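Local coordinates for protein-glutamine gamma-glutamyltransferase 2 (Pagrus major, PDB 1G0D) that catalyses, probably in a calcium-dependent manner, the formation of covalent bonds between peptide-bound glutamine and primary amines such as lysine side chains, thereby cross-linking proteins, at residues Ile162-Gly165 and Ile170-Ile173; Arg291-Phe296 and Leu438-Pro443; Gly420-Thr425 and Asn431-Val436. All blocks are in the same frame, centred on the assembly; numbering follows the deposited sequence.

Contact 1: Ile162-Gly165 and Ile170-Ile173; sequences IYMG and IRSI
Met164 and Ile173 form the apolar middle of this hairpin, meeting on the diagonal across its two strands. The thioether chain runs at a slant to the isoleucine, with Met164 CE 4.1 Å from Ile173 CG2. A nearly eclipsed last torsion (chi3 12°) curls the methyl back rather than letting it run on straight. Ile162 flanks the pair on the same face, its CB facing Ile173 CG1 at 4.2 Å, and through it this face reaches Cys333 and Ala277. Met164 rests on Trp273 and Phe331, the chain neighbours of the catalytic Cys272 and His332.

On the other face lies the Tyr163 ring. Ile170 crosses it at a slant, bringing CG2 to 3.8 Å from Tyr163 CD1, and the hydroxyl of Ser172 approaches Tyr163 CE1 to 3.5 Å.

Two antiparallel hydrogen-bonded pairs join the backbones, Ile162 with Ile173 and Met164 with Arg171, each bonded in both directions. Between them sits the non-hydrogen-bonded pair of Tyr163 and Ser172. Arg171 N donates to Met164 O at 2.8 Å, and Ile162 N reaches Ile173 O at the same distance.

The polar edge belongs to Arg171. Its side chain runs beside Met164 in the same direction, so that NH1 is 3.9 Å from Met164 CE, while Ile173 CG2 sits over one face of the guanidinium near its rim. NH1 then makes a salt bridge with Asp672, outside the hairpin, in the C-terminal Ig-like region. The face that carries Met164 and Ile173 is therefore apolar where it packs on the sequence neighbours of the catalytic Cys272 and His332, and charged at Arg171, where the hairpin is tied to the C-terminal region.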
loop_
_atom_site.group_PDB
_atom_site.type_symbol
_atom_site.label_atom_id
_atom_site.label_comp_id
_atom_site.label_asym_id
_atom_site.label_seq_id
_atom_site.Cartn_x
_atom_site.Cartn_y
_atom_site.Cartn_z
ATOM N N ILE A 162 -1.681 3.514 7.051
ATOM C CA ILE A 162 -2.236 3.862 5.741
ATOM C C ILE A 162 -3.435 4.767 6.017
ATOM O O ILE A 162 -4.263 4.440 6.844
ATOM C CB ILE A 162 -2.667 2.613 4.949
ATOM C CG1 ILE A 162 -1.481 1.636 4.862
ATOM C CG2 ILE A 162 -3.167 3.036 3.598
ATOM C CD1 ILE A 162 -1.582 0.507 3.862
ATOM N N TYR A 163 -3.516 5.923 5.371
ATOM C CA TYR A 163 -4.637 6.832 5.619
ATOM C C TYR A 163 -5.911 6.443 4.823
ATOM O O TYR A 163 -5.839 5.896 3.694
ATOM C CB TYR A 163 -4.187 8.283 5.354
ATOM C CG TYR A 163 -3.107 8.673 6.327
ATOM C CD1 TYR A 163 -3.424 9.028 7.624
ATOM C CD2 TYR A 163 -1.758 8.479 6.014
ATOM C CE1 TYR A 163 -2.437 9.152 8.587
ATOM C CE2 TYR A 163 -0.757 8.603 6.977
ATOM C CZ TYR A 163 -1.103 8.931 8.260
ATOM O OH TYR A 163 -0.132 9.010 9.229
ATOM N N MET A 164 -7.069 6.702 5.435
ATOM C CA MET A 164 -8.348 6.356 4.843
ATOM C C MET A 164 -9.369 7.318 5.313
ATOM O O MET A 164 -9.027 8.314 5.938
ATOM C CB MET A 164 -8.750 4.967 5.271
ATOM C CG MET A 164 -7.904 3.954 4.597
ATOM S SD MET A 164 -8.254 2.268 5.041
ATOM C CE MET A 164 -9.805 2.401 5.932
ATOM N N GLY A 165 -10.628 6.997 5.041
ATOM C CA GLY A 165 -11.735 7.863 5.415
ATOM C C GLY A 165 -12.100 8.801 4.276
ATOM O O GLY A 165 -12.160 8.367 3.132
ATOM N N ILE A 170 -10.119 12.323 7.859
ATOM C CA ILE A 170 -9.097 11.290 7.669
ATOM C C ILE A 170 -8.877 10.374 8.859
ATOM O O ILE A 170 -8.725 10.831 9.977
ATOM C CB ILE A 170 -7.734 11.935 7.347
ATOM C CG1 ILE A 170 -7.848 12.784 6.084
ATOM C CG2 ILE A 170 -6.668 10.873 7.188
ATOM C CD1 ILE A 170 -6.589 13.432 5.717
ATOM N N ARG A 171 -8.852 9.077 8.609
ATOM C CA ARG A 171 -8.613 8.110 9.668
ATOM C C ARG A 171 -7.341 7.315 9.318
ATOM O O ARG A 171 -6.940 7.228 8.159
ATOM C CB ARG A 171 -9.832 7.180 9.824
ATOM C CG ARG A 171 -9.516 5.657 10.032
ATOM C CD ARG A 171 -10.741 4.722 9.738
ATOM N NE ARG A 171 -10.930 3.659 10.739
ATOM C CZ ARG A 171 -11.420 2.434 10.480
ATOM N NH1 ARG A 171 -11.782 2.086 9.230
ATOM N NH2 ARG A 171 -11.545 1.550 11.474
ATOM N N SER A 172 -6.696 6.754 10.330
ATOM C CA SER A 172 -5.488 5.990 10.106
ATOM C C SER A 172 -5.647 4.559 10.498
ATOM O O SER A 172 -6.269 4.250 11.526
ATOM C CB SER A 172 -4.336 6.507 10.953
ATOM O OG SER A 172 -4.422 7.894 11.166
ATOM N N ILE A 173 -5.097 3.667 9.686
ATOM C CA ILE A 173 -5.107 2.293 10.098
ATOM C C ILE A 173 -3.680 1.816 10.039
ATOM O O ILE A 173 -2.962 2.029 9.052
ATOM C CB ILE A 173 -5.991 1.384 9.249
ATOM C CG1 ILE A 173 -5.387 1.225 7.881
ATOM C CG2 ILE A 173 -7.405 1.927 9.207
ATOM C CD1 ILE A 173 -5.192 -0.202 7.540
#

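Contact 2: Arg291-Phe296 and Leu438-Pro443; sequences RPITNF and LHYKYP. With SO4 (sulfate ion), chain B.
Arg291 brings its guanidinium to the edge of the His439 imidazole: NH2 lies in the plane of the ring, 3.9 Å from His439 CD2. A sulfate oxygen sits at the guanidinium's own edge, in its plane. That oxygen, O4, takes a hydrogen bond from Arg291 NH1 at 3.1 Å with an N-H angle of 157°. Weaker bonds add to it, from Arg291 NH2 to O4 and O1 and from His439 NE2 to O4 at 3.5 Å. Trp351 completes the grip, making a cation-pi contact with the arginine and donating NE1 to the sulfate.

The arginine gets there by a bend followed by a straight run: CG stands between the backbone N and the carbonyl carbon (chi1 46°), and the chain is then extended as far as NE. Glu336 forms a salt bridge with NH2, so the guanidinium has a protein carboxylate as well as the sulfate for a partner.

Further along strand 290-298, Ile293 and Tyr440 point at each other from opposite directions. The Ile293 CD1 methyl approaches the phenol obliquely, 3.6 Å from Tyr440 OH and 3.9 Å from Tyr440 CE1. The hydroxyl is not left to that apolar neighbour, since Trp334 NE1 is hydrogen-bonded to it.

The sulfate probably came from the crystallisation liquor, but the cluster of arginine, histidine and tryptophan N-H groups around it is that of an anion pocket. It is built where the short helix 437-440 meets strand 290-298, an outermost strand of the antiparallel sheet of the transglutaminase core; the catalytic His332 lies on the adjacent strand 329-339 and Asp355 on the strand beyond it, 350-355.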
loop_
_atom_site.group_PDB
_atom_site.type_symbol
_atom_site.label_atom_id
_atom_site.label_comp_id
_atom_site.label_asym_id
_atom_site.label_seq_id
_atom_site.Cartn_x
_atom_site.Cartn_y
_atom_site.Cartn_z
ATOM N N ARG A 291 6.677 3.636 -0.002
ATOM C CA ARG A 291 5.722 4.132 0.990
ATOM C C ARG A 291 4.316 4.201 0.418
ATOM O O ARG A 291 4.106 4.688 -0.699
ATOM C CB ARG A 291 6.088 5.515 1.479
ATOM C CG ARG A 291 6.446 6.473 0.383
ATOM C CD ARG A 291 6.687 7.839 0.952
ATOM N NE ARG A 291 6.889 8.804 -0.108
ATOM C CZ ARG A 291 7.318 10.041 0.080
ATOM N NH1 ARG A 291 7.598 10.473 1.306
ATOM N NH2 ARG A 291 7.453 10.847 -0.965
ATOM N N PRO A 292 3.330 3.676 1.150
ATOM C CA PRO A 292 1.955 3.725 0.649
ATOM C C PRO A 292 1.407 5.130 0.656
ATOM O O PRO A 292 1.411 5.776 1.713
ATOM C CB PRO A 292 1.184 2.841 1.623
ATOM C CG PRO A 292 2.236 2.023 2.268
ATOM C CD PRO A 292 3.399 2.935 2.414
ATOM N N ILE A 293 0.959 5.619 -0.507
ATOM C CA ILE A 293 0.356 6.946 -0.520
ATOM C C ILE A 293 -1.162 6.855 -0.773
ATOM O O ILE A 293 -1.610 5.989 -1.524
ATOM C CB ILE A 293 1.030 7.932 -1.518
ATOM C CG1 ILE A 293 0.342 7.859 -2.804
ATOM C CG2 ILE A 293 2.527 7.755 -1.663
ATOM C CD1 ILE A 293 -0.164 9.212 -3.021
ATOM N N THR A 294 -1.942 7.714 -0.102
ATOM C CA THR A 294 -3.411 7.735 -0.241
ATOM C C THR A 294 -3.914 9.028 -0.873
ATOM O O THR A 294 -3.500 10.114 -0.496
ATOM C CB THR A 294 -4.110 7.581 1.129
ATOM O OG1 THR A 294 -3.732 6.343 1.720
ATOM C CG2 THR A 294 -5.567 7.517 0.972
ATOM N N ASN A 295 -4.831 8.919 -1.824
ATOM C CA ASN A 295 -5.369 10.084 -2.512
ATOM C C ASN A 295 -6.800 10.275 -2.103
ATOM O O ASN A 295 -7.568 9.317 -2.152
ATOM C CB ASN A 295 -5.333 9.820 -4.001
ATOM C CG ASN A 295 -5.699 11.023 -4.808
ATOM O OD1 ASN A 295 -5.473 12.153 -4.380
ATOM N ND2 ASN A 295 -6.269 10.798 -5.993
ATOM N N PHE A 296 -7.195 11.466 -1.685
ATOM C CA PHE A 296 -8.602 11.638 -1.325
ATOM C C PHE A 296 -9.315 12.295 -2.516
ATOM O O PHE A 296 -8.750 13.156 -3.176
ATOM C CB PHE A 296 -8.713 12.435 -0.032
ATOM C CG PHE A 296 -8.265 11.645 1.189
ATOM C CD1 PHE A 296 -9.133 10.752 1.820
ATOM C CD2 PHE A 296 -6.975 11.784 1.698
ATOM C CE1 PHE A 296 -8.725 9.999 2.940
ATOM C CE2 PHE A 296 -6.555 11.027 2.828
ATOM C CZ PHE A 296 -7.437 10.139 3.442
ATOM N N LEU A 438 1.542 18.674 -2.714
ATOM C CA LEU A 438 2.359 19.488 -3.585
ATOM C C LEU A 438 3.438 18.727 -4.407
ATOM O O LEU A 438 3.963 19.279 -5.355
ATOM C CB LEU A 438 2.974 20.614 -2.769
ATOM C CG LEU A 438 3.710 21.579 -3.683
ATOM C CD1 LEU A 438 2.738 22.416 -4.456
ATOM C CD2 LEU A 438 4.584 22.461 -2.857
ATOM N N HIS A 439 3.777 17.480 -4.058
ATOM C CA HIS A 439 4.772 16.713 -4.837
ATOM C C HIS A 439 4.074 16.362 -6.145
ATOM O O HIS A 439 4.708 16.082 -7.171
ATOM C CB HIS A 439 5.093 15.338 -4.243
ATOM C CG HIS A 439 5.756 15.347 -2.911
ATOM N ND1 HIS A 439 6.095 16.502 -2.239
ATOM C CD2 HIS A 439 6.150 14.319 -2.119
ATOM C CE1 HIS A 439 6.664 16.189 -1.085
ATOM N NE2 HIS A 439 6.716 14.872 -0.989
ATOM N N TYR A 440 2.749 16.281 -6.053
ATOM C CA TYR A 440 1.932 15.900 -7.189
ATOM C C TYR A 440 1.389 17.036 -7.959
ATOM O O TYR A 440 1.315 16.950 -9.174
ATOM C CB TYR A 440 0.770 15.019 -6.760
ATOM C CG TYR A 440 1.222 13.627 -6.439
ATOM C CD1 TYR A 440 1.538 13.257 -5.133
ATOM C CD2 TYR A 440 1.324 12.672 -7.439
ATOM C CE1 TYR A 440 1.936 11.971 -4.835
ATOM C CE2 TYR A 440 1.724 11.377 -7.159
ATOM C CZ TYR A 440 2.026 11.029 -5.854
ATOM O OH TYR A 440 2.376 9.728 -5.578
ATOM N N LYS A 441 1.009 18.117 -7.289
ATOM C CA LYS A 441 0.459 19.199 -8.072
ATOM C C LYS A 441 0.673 20.609 -7.580
ATOM O O LYS A 441 0.755 20.858 -6.391
ATOM C CB LYS A 441 -1.040 18.958 -8.295
ATOM C CG LYS A 441 -1.782 18.340 -7.131
ATOM C CD LYS A 441 -2.971 17.597 -7.650
ATOM C CE LYS A 441 -4.263 18.263 -7.215
ATOM N NZ LYS A 441 -5.175 18.409 -8.394
ATOM N N TYR A 442 0.747 21.535 -8.523
ATOM C CA TYR A 442 0.948 22.915 -8.196
ATOM C C TYR A 442 -0.313 23.361 -7.524
ATOM O O TYR A 442 -1.369 22.844 -7.815
ATOM C CB TYR A 442 1.193 23.668 -9.457
ATOM C CG TYR A 442 2.605 23.471 -9.895
ATOM C CD1 TYR A 442 3.642 24.068 -9.190
ATOM C CD2 TYR A 442 2.912 22.744 -11.035
ATOM C CE1 TYR A 442 4.943 23.955 -9.607
ATOM C CE2 TYR A 442 4.212 22.626 -11.461
ATOM C CZ TYR A 442 5.230 23.242 -10.739
ATOM O OH TYR A 442 6.548 23.140 -11.143
ATOM N N PRO A 443 -0.225 24.336 -6.611
ATOM C CA PRO A 443 -1.418 24.801 -5.907
ATOM C C PRO A 443 -2.489 25.237 -6.862
ATOM O O PRO A 443 -2.206 25.769 -7.927
ATOM C CB PRO A 443 -0.914 25.936 -5.026
ATOM C CG PRO A 443 0.441 26.261 -5.540
ATOM C CD PRO A 443 0.985 25.075 -6.222
HETATM S S SO4 B . 10.153 13.290 0.153
HETATM O O1 SO4 B . 9.751 13.455 -1.162
HETATM O O2 SO4 B . 11.097 12.238 0.189
HETATM O O3 SO4 B . 10.861 14.465 0.392
HETATM O O4 SO4 B . 9.005 13.209 1.013
#

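Contact 3: Gly420-Thr425 and Asn431-Val436; sequences GKNIST and NHREDV
Ser424 and Arg433 meet hydroxyl to guanidinium. Arg433 NH1 donates to Ser424 OG at 2.6 Å, with the oxygen lying close to the guanidinium plane. The arginine chain leaves with CG anti to its N (chi1 167°), runs alongside the serine so that CG and CD both touch OG, and then turns at chi3 (102°) to bring NH1 edge-on to the hydroxyl. Ser424 OG donates to Asn422 O, also at 2.6 Å, so the hydroxyl is gripped by two bonds, accepting one and donating the other. Asp435 OD2 lies at the same guanidinium's edge, in plane, and forms a salt bridge with Arg433 NH1 at 3.6 Å. Its other oxygen, OD1, is hydrogen-bonded to Thr437.

On the opposite face of the hairpin Thr425 and Glu434 run side by side in the same direction, with Thr425 CG2 3.8 Å from Glu434 CG. A bend at chi2 then carries the Glu434 carboxylate away from the threonine. Glu434 is probably a calcium ligand, as in related transglutaminases.

Ile423 and Val436 cross at about a right angle, with Ile423 CG2 4.0 Å from Val436 CG1. The backbones are joined by Val436 N to Ile423 O and by the reciprocal bonds of the hydrogen-bonded pair Thr425 and Glu434, in which Glu434 N reaches Thr425 O at 2.9 Å.

This small two-stranded hairpin is joined to strand 290-298 by backbone hydrogen bonds, Ser424 with Thr294 and Lys421 with Phe296, and Thr425 OG1 bonds to Pro292 O. Ile423 touches Thr437 and Tyr440 of helix 437-440, while Ser424 and Arg433 rest against Tyr163 of strand 159-164.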
loop_
_atom_site.group_PDB
_atom_site.type_symbol
_atom_site.label_atom_id
_atom_site.label_comp_id
_atom_site.label_asym_id
_atom_site.label_seq_id
_atom_site.Cartn_x
_atom_site.Cartn_y
_atom_site.Cartn_z
ATOM N N GLY A 420 -7.824 14.658 -5.957
ATOM C CA GLY A 420 -6.479 14.658 -5.401
ATOM C C GLY A 420 -6.377 15.660 -4.284
ATOM O O GLY A 420 -5.612 16.641 -4.345
ATOM N N LYS A 421 -7.121 15.391 -3.224
ATOM C CA LYS A 421 -7.167 16.337 -2.157
ATOM C C LYS A 421 -6.081 16.333 -1.119
ATOM O O LYS A 421 -5.326 17.291 -1.049
ATOM C CB LYS A 421 -8.532 16.292 -1.489
ATOM C CG LYS A 421 -9.170 17.661 -1.378
ATOM C CD LYS A 421 -10.125 17.931 -2.528
ATOM C CE LYS A 421 -11.466 17.275 -2.273
ATOM N NZ LYS A 421 -12.533 17.892 -3.086
ATOM N N ASN A 422 -5.957 15.316 -0.293
ATOM C CA ASN A 422 -4.905 15.462 0.696
ATOM C C ASN A 422 -3.980 14.297 0.608
ATOM O O ASN A 422 -3.856 13.524 1.536
ATOM C CB ASN A 422 -5.509 15.574 2.102
ATOM C CG ASN A 422 -6.193 16.940 2.354
ATOM O OD1 ASN A 422 -5.668 17.982 1.986
ATOM N ND2 ASN A 422 -7.370 16.924 2.986
ATOM N N ILE A 423 -3.352 14.161 -0.543
ATOM C CA ILE A 423 -2.428 13.068 -0.760
ATOM C C ILE A 423 -1.622 12.925 0.534
ATOM O O ILE A 423 -0.995 13.861 0.995
ATOM C CB ILE A 423 -1.552 13.398 -1.964
ATOM C CG1 ILE A 423 -2.318 14.380 -2.859
ATOM C CG2 ILE A 423 -1.179 12.141 -2.702
ATOM C CD1 ILE A 423 -2.566 13.895 -4.263
ATOM N N SER A 424 -1.670 11.742 1.127
ATOM C CA SER A 424 -1.026 11.498 2.402
ATOM C C SER A 424 -0.131 10.284 2.406
ATOM O O SER A 424 -0.370 9.328 1.674
ATOM C CB SER A 424 -2.106 11.276 3.458
ATOM O OG SER A 424 -2.845 12.457 3.694
ATOM N N THR A 425 0.901 10.337 3.249
ATOM C CA THR A 425 1.805 9.224 3.445
ATOM C C THR A 425 2.267 9.369 4.889
ATOM O O THR A 425 2.162 10.447 5.469
ATOM C CB THR A 425 2.995 9.252 2.479
ATOM O OG1 THR A 425 3.638 7.977 2.507
ATOM C CG2 THR A 425 4.027 10.300 2.880
ATOM N N ASN A 431 4.010 9.062 13.871
ATOM C CA ASN A 431 3.058 8.369 13.029
ATOM C C ASN A 431 2.074 9.375 12.464
ATOM O O ASN A 431 0.908 9.057 12.191
ATOM C CB ASN A 431 2.379 7.237 13.832
ATOM C CG ASN A 431 3.347 6.041 14.104
ATOM O OD1 ASN A 431 4.369 6.196 14.793
ATOM N ND2 ASN A 431 3.033 4.861 13.549
ATOM N N HIS A 432 2.590 10.591 12.261
ATOM C CA HIS A 432 1.818 11.700 11.718
ATOM C C HIS A 432 1.639 11.552 10.224
ATOM O O HIS A 432 2.407 10.877 9.547
ATOM C CB HIS A 432 2.481 13.065 11.976
ATOM C CG HIS A 432 3.466 13.082 13.106
ATOM N ND1 HIS A 432 4.632 13.820 13.064
ATOM C CD2 HIS A 432 3.441 12.494 14.329
ATOM C CE1 HIS A 432 5.282 13.688 14.209
ATOM N NE2 HIS A 432 4.581 12.888 14.994
ATOM N N ARG A 433 0.602 12.219 9.736
ATOM C CA ARG A 433 0.218 12.229 8.338
ATOM C C ARG A 433 1.023 13.344 7.738
ATOM O O ARG A 433 1.095 14.449 8.277
ATOM C CB ARG A 433 -1.301 12.507 8.206
ATOM C CG ARG A 433 -1.871 12.868 6.818
ATOM C CD ARG A 433 -3.363 13.326 6.888
ATOM N NE ARG A 433 -3.521 14.783 6.811
ATOM C CZ ARG A 433 -3.291 15.511 5.711
ATOM N NH1 ARG A 433 -2.893 14.925 4.584
ATOM N NH2 ARG A 433 -3.419 16.842 5.728
ATOM N N GLU A 434 1.655 13.028 6.627
ATOM C CA GLU A 434 2.459 13.983 5.919
ATOM C C GLU A 434 1.712 14.334 4.654
ATOM O O GLU A 434 1.519 13.472 3.804
ATOM C CB GLU A 434 3.784 13.328 5.584
ATOM C CG GLU A 434 4.413 13.787 4.310
ATOM C CD GLU A 434 5.771 14.368 4.573
ATOM O OE1 GLU A 434 6.684 14.236 3.703
ATOM O OE2 GLU A 434 5.899 14.956 5.678
ATOM N N ASP A 435 1.284 15.578 4.512
ATOM C CA ASP A 435 0.577 15.935 3.289
ATOM C C ASP A 435 1.571 16.105 2.143
ATOM O O ASP A 435 2.346 17.037 2.089
ATOM C CB ASP A 435 -0.254 17.192 3.484
ATOM C CG ASP A 435 -1.110 17.504 2.279
ATOM O OD1 ASP A 435 -0.547 17.548 1.166
ATOM O OD2 ASP A 435 -2.335 17.698 2.432
ATOM N N VAL A 436 1.490 15.192 1.205
ATOM C CA VAL A 436 2.397 15.106 0.091
ATOM C C VAL A 436 1.802 15.664 -1.228
ATOM O O VAL A 436 2.379 15.553 -2.300
ATOM C CB VAL A 436 2.824 13.594 0.075
ATOM C CG1 VAL A 436 2.376 12.908 -1.097
ATOM C CG2 VAL A 436 4.269 13.478 0.278
#

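How the contacts relate
Contact 3 sits between the other two, its centre about 7 Å from that of contact 2 and about 10 Å from that of contact 1; contacts 1 and 2 are about 15 Å apart, centre to centre. Strand 290-298 ties them together. Thr294 N probably bonds to Ser424 O at 2.9 Å, while Thr294 OG1 is hydrogen-bonded to Tyr163 O, also at 2.9 Å. Tyr163 OH probably bonds to His432 O as well. In sequence, contact 3 is nested inside the loop closed by contact 2. The side chain of Glu434 comes within about 4 Å of the sulfate of contact 2, and that of Ile423 lies about 9 Å from the side chain of catalytic His332.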